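Local atomic coordinates of nuclear inclusion protein A (Tobacco etch virus, PDB entry 1Q31), a protein that cleaves peptide bonds as a 3C-type, trypsin-like cysteine protease of a plant virus, probably to process the viral polyprotein. Residues 43-48 and 79-84; 170-175 and 235-240. The protein carries 1 engineered substitution. All coordinates share one frame; numbering follows the deposited sequence.

Contact 1. Residues 43-48 and 79-84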
loop_
_atom_site.group_PDB
_atom_site.type_symbol
_atom_site.label_atom_id
_atom_site.label_comp_id
_atom_site.label_asym_id
_atom_site.label_seq_id
_atom_site.Cartn_x
_atom_site.Cartn_y
_atom_site.Cartn_z
ATOM N N THR A 43 3.863 2.079 1.515
ATOM C CA THR A 43 2.788 1.323 2.111
ATOM C C THR A 43 1.609 2.163 2.560
ATOM O O THR A 43 1.370 3.241 2.047
ATOM C CB THR A 43 3.308 0.502 3.300
ATOM O OG1 THR A 43 2.259 -0.313 3.830
ATOM C CG2 THR A 43 3.804 1.428 4.385
ATOM N N ASN A 44 0.863 1.656 3.530
ATOM C CA ASN A 44 -0.313 2.348 4.005
ATOM C C ASN A 44 -0.137 3.208 5.238
ATOM O O ASN A 44 0.063 2.714 6.351
ATOM C CB ASN A 44 -1.411 1.341 4.285
ATOM C CG ASN A 44 -2.399 1.252 3.177
ATOM O OD1 ASN A 44 -2.120 0.703 2.117
ATOM N ND2 ASN A 44 -3.574 1.803 3.412
ATOM N N LYS A 45 -0.256 4.511 5.045
ATOM C CA LYS A 45 -0.136 5.441 6.145
ATOM C C LYS A 45 -0.770 4.901 7.441
ATOM O O LYS A 45 -0.424 5.345 8.540
ATOM C CB LYS A 45 -0.779 6.763 5.731
ATOM C CG LYS A 45 -0.742 7.836 6.752
ATOM C CD LYS A 45 -1.348 9.116 6.198
ATOM C CE LYS A 45 -0.485 9.759 5.079
ATOM N NZ LYS A 45 -0.904 11.168 4.800
ATOM N N HIS A 46 -1.675 3.931 7.335
ATOM C CA HIS A 46 -2.295 3.422 8.544
ATOM C C HIS A 46 -1.556 2.283 9.227
ATOM O O HIS A 46 -2.092 1.627 10.126
ATOM C CB HIS A 46 -3.758 3.052 8.293
ATOM C CG HIS A 46 -3.968 1.766 7.562
ATOM N ND1 HIS A 46 -4.380 1.718 6.249
ATOM C CD2 HIS A 46 -3.918 0.481 7.988
ATOM C CE1 HIS A 46 -4.581 0.460 5.898
ATOM N NE2 HIS A 46 -4.309 -0.311 6.936
ATOM N N LEU A 47 -0.312 2.072 8.805
ATOM C CA LEU A 47 0.571 1.053 9.375
ATOM C C LEU A 47 1.013 1.585 10.747
ATOM O O LEU A 47 1.358 0.825 11.657
ATOM C CB LEU A 47 1.808 0.903 8.488
ATOM C CG LEU A 47 2.715 -0.334 8.440
ATOM C CD1 LEU A 47 4.130 0.119 8.115
ATOM C CD2 LEU A 47 2.702 -1.082 9.751
ATOM N N PHE A 48 0.970 2.907 10.883
ATOM C CA PHE A 48 1.407 3.578 12.093
ATOM C C PHE A 48 0.298 4.037 13.011
ATOM O O PHE A 48 0.364 5.127 13.565
ATOM C CB PHE A 48 2.304 4.765 11.714
ATOM C CG PHE A 48 3.560 4.363 10.955
ATOM C CD1 PHE A 48 4.724 3.987 11.645
ATOM C CD2 PHE A 48 3.544 4.239 9.574
ATOM C CE1 PHE A 48 5.848 3.478 10.966
ATOM C CE2 PHE A 48 4.654 3.730 8.885
ATOM C CZ PHE A 48 5.806 3.345 9.579
ATOM N N GLY A 79 -3.526 14.030 2.264
ATOM C CA GLY A 79 -4.872 13.627 1.908
ATOM C C GLY A 79 -5.056 12.175 1.500
ATOM O O GLY A 79 -6.131 11.798 1.046
ATOM N N ARG A 80 -4.028 11.352 1.666
ATOM C CA ARG A 80 -4.114 9.953 1.275
ATOM C C ARG A 80 -3.669 8.987 2.349
ATOM O O ARG A 80 -2.816 9.298 3.161
ATOM C CB ARG A 80 -3.249 9.693 0.050
ATOM C CG ARG A 80 -3.741 10.274 -1.233
ATOM C CD ARG A 80 -2.888 9.724 -2.344
ATOM N NE ARG A 80 -3.391 10.066 -3.667
ATOM C CZ ARG A 80 -3.482 11.310 -4.121
ATOM N NH1 ARG A 80 -3.106 12.321 -3.340
ATOM N NH2 ARG A 80 -3.926 11.540 -5.355
ATOM N N ASP A 81 -4.237 7.792 2.342
ATOM C CA ASP A 81 -3.816 6.800 3.311
ATOM C C ASP A 81 -2.551 6.152 2.771
ATOM O O ASP A 81 -2.432 4.929 2.762
ATOM C CB ASP A 81 -4.875 5.728 3.499
ATOM C CG ASP A 81 -4.417 4.628 4.429
ATOM O OD1 ASP A 81 -3.360 4.797 5.069
ATOM O OD2 ASP A 81 -5.116 3.596 4.525
ATOM N N MET A 82 -1.616 6.981 2.313
ATOM C CA MET A 82 -0.359 6.498 1.760
ATOM C C MET A 82 0.817 7.126 2.489
ATOM O O MET A 82 0.682 8.181 3.110
ATOM C CB MET A 82 -0.297 6.834 0.277
ATOM C CG MET A 82 0.766 6.095 -0.461
ATOM S SD MET A 82 0.770 6.479 -2.209
ATOM C CE MET A 82 -0.465 5.450 -2.814
ATOM N N ILE A 83 1.968 6.469 2.429
ATOM C CA ILE A 83 3.169 6.984 3.091
ATOM C C ILE A 83 4.425 6.329 2.550
ATOM O O ILE A 83 4.368 5.237 2.011
ATOM C CB ILE A 83 3.161 6.716 4.591
ATOM C CG1 ILE A 83 4.202 7.611 5.273
ATOM C CG2 ILE A 83 3.496 5.236 4.847
ATOM C CD1 ILE A 83 4.202 7.527 6.767
ATOM N N ILE A 84 5.565 6.990 2.684
ATOM C CA ILE A 84 6.783 6.379 2.197
ATOM C C ILE A 84 7.713 6.190 3.365
ATOM O O ILE A 84 7.777 7.030 4.253
ATOM C CB ILE A 84 7.436 7.237 1.115
ATOM C CG1 ILE A 84 6.402 7.492 0.028
ATOM C CG2 ILE A 84 8.652 6.539 0.503
ATOM C CD1 ILE A 84 6.943 8.089 -1.219
#

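Contact 2. Residues 170-175 and 235-240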
loop_
_atom_site.group_PDB
_atom_site.type_symbol
_atom_site.label_atom_id
_atom_site.label_comp_id
_atom_site.label_asym_id
_atom_site.label_seq_id
_atom_site.Cartn_x
_atom_site.Cartn_y
_atom_site.Cartn_z
ATOM N N SER A 170 -12.136 -1.047 2.964
ATOM C CA SER A 170 -13.311 -1.783 2.534
ATOM C C SER A 170 -14.502 -1.242 3.299
ATOM O O SER A 170 -14.344 -0.770 4.428
ATOM C CB SER A 170 -13.137 -3.259 2.865
ATOM O OG SER A 170 -14.226 -4.010 2.368
ATOM N N ASN A 171 -15.686 -1.301 2.693
ATOM C CA ASN A 171 -16.887 -0.846 3.392
ATOM C C ASN A 171 -17.117 -1.898 4.482
ATOM O O ASN A 171 -16.413 -2.912 4.527
ATOM C CB ASN A 171 -18.100 -0.793 2.467
ATOM C CG ASN A 171 -18.644 -2.162 2.157
ATOM O OD1 ASN A 171 -18.778 -2.993 3.043
ATOM N ND2 ASN A 171 -18.983 -2.398 0.898
ATOM N N PHE A 172 -18.109 -1.678 5.332
ATOM C CA PHE A 172 -18.390 -2.573 6.444
ATOM C C PHE A 172 -18.973 -3.972 6.171
ATOM O O PHE A 172 -18.655 -4.921 6.891
ATOM C CB PHE A 172 -19.256 -1.840 7.453
ATOM C CG PHE A 172 -19.773 -0.504 6.966
ATOM C CD1 PHE A 172 -20.039 -0.282 5.610
ATOM C CD2 PHE A 172 -20.078 0.509 7.880
ATOM C CE1 PHE A 172 -20.598 0.909 5.175
ATOM C CE2 PHE A 172 -20.644 1.701 7.451
ATOM C CZ PHE A 172 -20.905 1.903 6.099
ATOM N N THR A 173 -19.821 -4.121 5.157
ATOM C CA THR A 173 -20.372 -5.445 4.842
ATOM C C THR A 173 -19.303 -6.234 4.079
ATOM O O THR A 173 -19.391 -7.457 3.952
ATOM C CB THR A 173 -21.635 -5.353 3.943
ATOM O OG1 THR A 173 -21.248 -5.160 2.576
ATOM C CG2 THR A 173 -22.517 -4.194 4.388
ATOM N N ASN A 174 -18.299 -5.515 3.582
ATOM C CA ASN A 174 -17.216 -6.102 2.810
ATOM C C ASN A 174 -17.678 -6.420 1.395
ATOM O O ASN A 174 -17.355 -7.486 0.874
ATOM C CB ASN A 174 -16.706 -7.394 3.466
ATOM C CG ASN A 174 -15.745 -7.143 4.637
ATOM O OD1 ASN A 174 -15.669 -7.960 5.564
ATOM N ND2 ASN A 174 -14.992 -6.030 4.589
ATOM N N THR A 175 -18.429 -5.514 0.772
ATOM C CA THR A 175 -18.903 -5.741 -0.595
ATOM C C THR A 175 -18.514 -4.623 -1.548
ATOM O O THR A 175 -18.964 -4.590 -2.694
ATOM C CB THR A 175 -20.433 -5.923 -0.644
ATOM O OG1 THR A 175 -21.089 -4.674 -0.362
ATOM C CG2 THR A 175 -20.862 -6.979 0.382
ATOM N N MET A 235 -22.658 12.536 2.216
ATOM C CA MET A 235 -21.508 12.075 1.440
ATOM C C MET A 235 -21.453 10.548 1.373
ATOM O O MET A 235 -22.449 9.873 1.680
ATOM C CB MET A 235 -20.201 12.603 2.043
ATOM C CG MET A 235 -19.958 14.092 1.811
ATOM S SD MET A 235 -18.536 14.712 2.753
ATOM C CE MET A 235 -17.400 15.276 1.415
ATOM N N ASN A 236 -20.281 10.024 1.000
ATOM C CA ASN A 236 -20.005 8.577 0.827
ATOM C C ASN A 236 -20.054 7.635 2.046
ATOM O O ASN A 236 -20.095 8.072 3.194
ATOM C CB ASN A 236 -18.660 8.423 0.127
ATOM C CG ASN A 236 -18.194 9.716 -0.493
ATOM O OD1 ASN A 236 -17.762 10.622 0.209
ATOM N ND2 ASN A 236 -18.297 9.819 -1.811
ATOM N N GLU A 237 -20.019 6.333 1.777
ATOM C CA GLU A 237 -20.108 5.333 2.835
ATOM C C GLU A 237 -18.893 5.091 3.717
ATOM O O GLU A 237 -17.752 5.173 3.270
ATOM C CB GLU A 237 -20.558 3.990 2.250
ATOM C CG GLU A 237 -19.570 3.300 1.293
ATOM C CD GLU A 237 -19.824 1.792 1.189
ATOM O OE1 GLU A 237 -19.221 1.118 0.326
ATOM O OE2 GLU A 237 -20.639 1.280 1.985
ATOM N N LEU A 238 -19.157 4.783 4.984
ATOM C CA LEU A 238 -18.098 4.496 5.939
ATOM C C LEU A 238 -17.231 3.373 5.372
ATOM O O LEU A 238 -17.677 2.625 4.496
ATOM C CB LEU A 238 -18.675 4.017 7.275
ATOM C CG LEU A 238 -19.502 4.905 8.203
ATOM C CD1 LEU A 238 -19.940 4.097 9.430
ATOM C CD2 LEU A 238 -18.669 6.095 8.632
ATOM N N VAL A 239 -16.004 3.259 5.882
ATOM C CA VAL A 239 -15.064 2.220 5.463
ATOM C C VAL A 239 -14.063 1.976 6.578
ATOM O O VAL A 239 -13.919 2.801 7.486
ATOM C CB VAL A 239 -14.252 2.630 4.224
ATOM C CG1 VAL A 239 -15.161 2.837 3.035
ATOM C CG2 VAL A 239 -13.466 3.890 4.534
ATOM N N TYR A 240 -13.379 0.837 6.509
ATOM C CA TYR A 240 -12.363 0.512 7.492
ATOM C C TYR A 240 -11.123 0.073 6.727
ATOM O O TYR A 240 -11.215 -0.442 5.613
ATOM C CB TYR A 240 -12.856 -0.571 8.476
ATOM C CG TYR A 240 -12.887 -1.983 7.951
ATOM C CD1 TYR A 240 -11.956 -2.932 8.400
ATOM C CD2 TYR A 240 -13.829 -2.374 7.003
ATOM C CE1 TYR A 240 -11.955 -4.238 7.916
ATOM C CE2 TYR A 240 -13.841 -3.682 6.500
ATOM C CZ TYR A 240 -12.895 -4.613 6.963
ATOM O OH TYR A 240 -12.882 -5.901 6.460
#

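Contact 1. Residues 43-48 and 79-84
Asp81 OD2 is gripped by two nitrogens of the 43-48 loop. His46 ND1 donates to it over 2.7 Å in a nearly straight bond (163° at the hydrogen), which Asp81 OD2 takes with its syn lone pair. The oxygen lies close to the imidazole plane at its edge, although ring and carboxylate are turned 42° apart. The second donor, Asn44 ND2, is 2.6 Å from Asp81 OD2 but badly angled, a weak bond. With CG anti to the backbone N (chi1 176°), the Asp81 carboxylate is carried to the 43-48 loop; this short acid brings one oxygen to the ring nitrogen, and the straight bond limits rotation of the imidazole. Lys45 N adds a weak bond to Asp81 O.

Beyond these bonds, Thr43 and Ile83 form an antiparallel hydrogen-bonded pair, with Thr43 N bound to Ile83 O at 3.2 Å and their branched side chains alongside each other. Lys45 sends its amine to Ile77 O.

The His46-Asp81 hydrogen bond, with His46 touching Ala151, the engineered replacement of a cysteine, is consistent with the His-Asp-Cys triad of this family. Strands 40-43 and 83-86 join here, with Leu32 of strand 29-37 against the loop and strand 163-170 facing Asn44 and Asp81.

Contact 2. Residues 170-175 and 235-240
This is a short antiparallel strand pairing that passes into a loop-to-tail contact: the end of strand 163-170 and the loop after it hold the C-terminal tail, which is bound within the active site, the tail lying against the loop as a substrate segment probably would. Ser170 and Tyr240 make the hydrogen-bonded pair. Tyr240 N donates to Ser170 O over 2.8 Å, and Ser170 N returns a bond to Tyr240 O over 2.9 Å.

The Tyr240 side chain then comes back alongside Ser170. With CG set between the backbone N and the carbonyl carbon (chi1 76°), the ring brings CE2 to within 3.7 Å of Ser170 CB, a contact that suits a side chain as small as serine. At the far end of the phenol, Asn174 ND2 comes to the ring edge and donates to Tyr240 OH at 2.8 Å. The same nitrogen also reaches Ser170 OG at 3.1 Å, and both acceptors lie near the amide plane, so the two bonds fix its orientation. Ser170 OG is also hydrogen-bonded to Asn177 OD1. Asparagine suits this turn, since it tolerates positive phi (76°). Tyr240 OH has a further partner in Asp148, and Asn174 OD1 in Lys220.

Upstream in the tail, Phe172 lies in the neighbourhood of Glu237 and Leu238, though the exact position of its ring is doubtful. The extended Glu237 side chain also runs beside Asn171 CB, and its OE1 is hydrogen-bonded by Tyr178 OH of strand 177-181.

Strand 239-241 thus lies between two neighbours, antiparallel to 163-170 and parallel to 214-217, where Val239 makes backbone hydrogen bonds with Lys215 and Phe217.

In the fold
The two contacts follow each other along the chain, contact 1 closing before contact 2 opens, with centres 18 Å apart and nearest atoms about 7 Å apart. Contact 1 belongs to the antiparallel sheet containing strands 40-43 and 83-86, contact 2 to the second sheet containing strands 163-170 and 239-241, consistent with the two beta-barrel domains of trypsin-like proteases. Strand 163-170 bridges them: Ile166 and Ser168 face contact 1, and Ser170 enters contact 2. The C-terminal tail completes the connection, since past Tyr240 it runs to Gln242, whose OXT is hydrogen-bonded to His46 NE2. Contact 2 therefore anchors the tail whose end reaches the histidine of contact 1.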